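Putative uncharacterized protein PH0734 (Pyrococcus horikoshii, PDB 3D79) is of unknown function but carries a PUA domain and may bind RNA. Local coordinates at residues A147-K152 / G160-V165. Sequence-based numbering, arbitrary orientation.
Sequences ALMSGK and GKAVKV
Leu148 and Met149 both set CG anti to their own carbonyl carbon (chi1 -53° and -61°), on CB atoms that already point toward the strand 161-165. With the Met149 chain extended beyond CG, its thioether is carried along the start of that strand: SD lies 4.0 Å from Ala162 CB, and CE reaches 3.8 Å from Gly160 C and 3.6 Å from Lys161 O. Gly160 takes a positive phi, at which a CB would press on the preceding carbonyl O and also run into Met149 CE. Leu148 takes the neighbouring course, side by side with the aliphatic part of Lys161 and pointing the same way; its CD1 sits 3.6 Å from Lys161 CD, while CD2 meets Lys164 CB at 4.1 Å. One hydrogen bond joins the backbones, Leu148 N to Ala162 O at 2.8 Å, nearly straight at the hydrogen (170°) although the donor stands well above the carbonyl plane. Next to it, Ala147 and Val163 form an antiparallel non-hydrogen-bonded pair with CA atoms 4.7 Å apart. An alanine in place of Met149 would probably open a gap beside Ala162 CB and Gly160 and take from Met154 one of its packing partners. Lys164 turns its amine away to a salt bridge with Asp112. The contact thus closes the end of strand 141-147 against strand 161-165 within the PUA domain, just before Ser150 caps helix 151-156 through Val153 N. Met154 of that helix packs on Ala147, Met149 and Val163, while strand 113-114 flanks 161-165, where Ala162 and Val163 make a classic beta bulge opposite Val113.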
loop_
_atom_site.group_PDB
_atom_site.type_symbol
_atom_site.label_atom_id
_atom_site.label_comp_id
_atom_site.label_asym_id
_atom_site.label_seq_id
_atom_site.Cartn_x
_atom_site.Cartn_y
_atom_site.Cartn_z
ATOM N N ALA A 147 7.216 -5.289 -5.061
ATOM C CA ALA A 147 7.124 -6.265 -6.140
ATOM C C ALA A 147 8.475 -6.913 -6.412
ATOM O O ALA A 147 9.488 -6.223 -6.550
ATOM C CB ALA A 147 6.609 -5.611 -7.397
ATOM N N LEU A 148 8.477 -8.243 -6.467
ATOM C CA LEU A 148 9.677 -9.018 -6.823
ATOM C C LEU A 148 9.579 -9.535 -8.256
ATOM O O LEU A 148 10.514 -10.163 -8.780
ATOM C CB LEU A 148 9.883 -10.179 -5.843
ATOM C CG LEU A 148 9.904 -9.859 -4.344
ATOM C CD1 LEU A 148 9.967 -11.136 -3.536
ATOM C CD2 LEU A 148 11.039 -8.919 -3.971
ATOM N N MET A 149 8.433 -9.270 -8.880
ATOM C CA MET A 149 8.168 -9.589 -10.277
ATOM C C MET A 149 7.436 -8.401 -10.897
ATOM O O MET A 149 6.806 -7.619 -10.185
ATOM C CB MET A 149 7.256 -10.815 -10.388
ATOM C CG MET A 149 7.803 -12.109 -9.803
ATOM S SD MET A 149 6.501 -13.356 -9.753
ATOM C CE MET A 149 7.454 -14.833 -9.381
ATOM N N SER A 150 7.491 -8.272 -12.219
ATOM C CA SER A 150 6.625 -7.318 -12.905
ATOM C C SER A 150 5.171 -7.789 -12.786
ATOM O O SER A 150 4.917 -8.966 -12.511
ATOM C CB SER A 150 7.014 -7.197 -14.376
ATOM O OG SER A 150 6.650 -8.373 -15.081
ATOM N N GLY A 151 4.224 -6.876 -12.995
ATOM C CA GLY A 151 2.803 -7.226 -13.004
ATOM C C GLY A 151 2.469 -8.298 -14.028
ATOM O O GLY A 151 1.704 -9.223 -13.743
ATOM N N LYS A 152 3.046 -8.174 -15.223
ATOM C CA LYS A 152 2.869 -9.173 -16.279
ATOM C C LYS A 152 3.351 -10.552 -15.838
ATOM O O LYS A 152 2.667 -11.557 -16.051
ATOM C CB LYS A 152 3.611 -8.752 -17.547
ATOM C CG LYS A 152 2.929 -7.626 -18.322
ATOM C CD LYS A 152 3.747 -7.205 -19.546
ATOM C CE LYS A 152 3.741 -8.270 -20.636
ATOM N NZ LYS A 152 2.446 -8.334 -21.378
ATOM N N GLY A 160 7.143 -19.045 -7.646
ATOM C CA GLY A 160 8.054 -17.960 -7.279
ATOM C C GLY A 160 7.431 -16.980 -6.303
ATOM O O GLY A 160 6.209 -16.865 -6.228
ATOM N N LYS A 161 8.271 -16.289 -5.533
ATOM C CA LYS A 161 7.787 -15.209 -4.663
ATOM C C LYS A 161 7.521 -13.941 -5.463
ATOM O O LYS A 161 8.382 -13.475 -6.227
ATOM C CB LYS A 161 8.765 -14.897 -3.525
ATOM C CG LYS A 161 8.093 -14.102 -2.384
ATOM C CD LYS A 161 9.034 -13.781 -1.213
ATOM C CE LYS A 161 9.353 -15.021 -0.372
ATOM N NZ LYS A 161 8.160 -15.826 0.013
ATOM N N ALA A 162 6.336 -13.371 -5.252
ATOM C CA ALA A 162 5.877 -12.232 -6.035
ATOM C C ALA A 162 5.983 -10.894 -5.315
ATOM O O ALA A 162 6.292 -9.877 -5.941
ATOM C CB ALA A 162 4.455 -12.465 -6.489
ATOM N N VAL A 163 5.704 -10.886 -4.015
ATOM C CA VAL A 163 5.713 -9.638 -3.241
ATOM C C VAL A 163 6.368 -9.833 -1.884
ATOM O O VAL A 163 5.979 -10.724 -1.132
ATOM C CB VAL A 163 4.278 -9.088 -3.011
ATOM C CG1 VAL A 163 4.307 -7.782 -2.210
ATOM C CG2 VAL A 163 3.544 -8.881 -4.338
ATOM N N LYS A 164 7.359 -8.993 -1.584
ATOM C CA LYS A 164 7.915 -8.906 -0.238
ATOM C C LYS A 164 7.030 -7.984 0.591
ATOM O O LYS A 164 7.033 -6.767 0.378
ATOM C CB LYS A 164 9.360 -8.373 -0.273
ATOM C CG LYS A 164 10.063 -8.385 1.084
ATOM C CD LYS A 164 10.423 -9.823 1.472
ATOM C CE LYS A 164 10.699 -9.940 2.946
ATOM N NZ LYS A 164 10.618 -11.352 3.394
ATOM N N VAL A 165 6.273 -8.562 1.521
ATOM C CA VAL A 165 5.352 -7.791 2.363
ATOM C C VAL A 165 6.125 -6.991 3.416
ATOM O O VAL A 165 7.053 -7.511 4.045
ATOM C CB VAL A 165 4.280 -8.689 3.019
ATOM C CG1 VAL A 165 3.419 -7.888 3.998
ATOM C CG2 VAL A 165 3.408 -9.328 1.937
#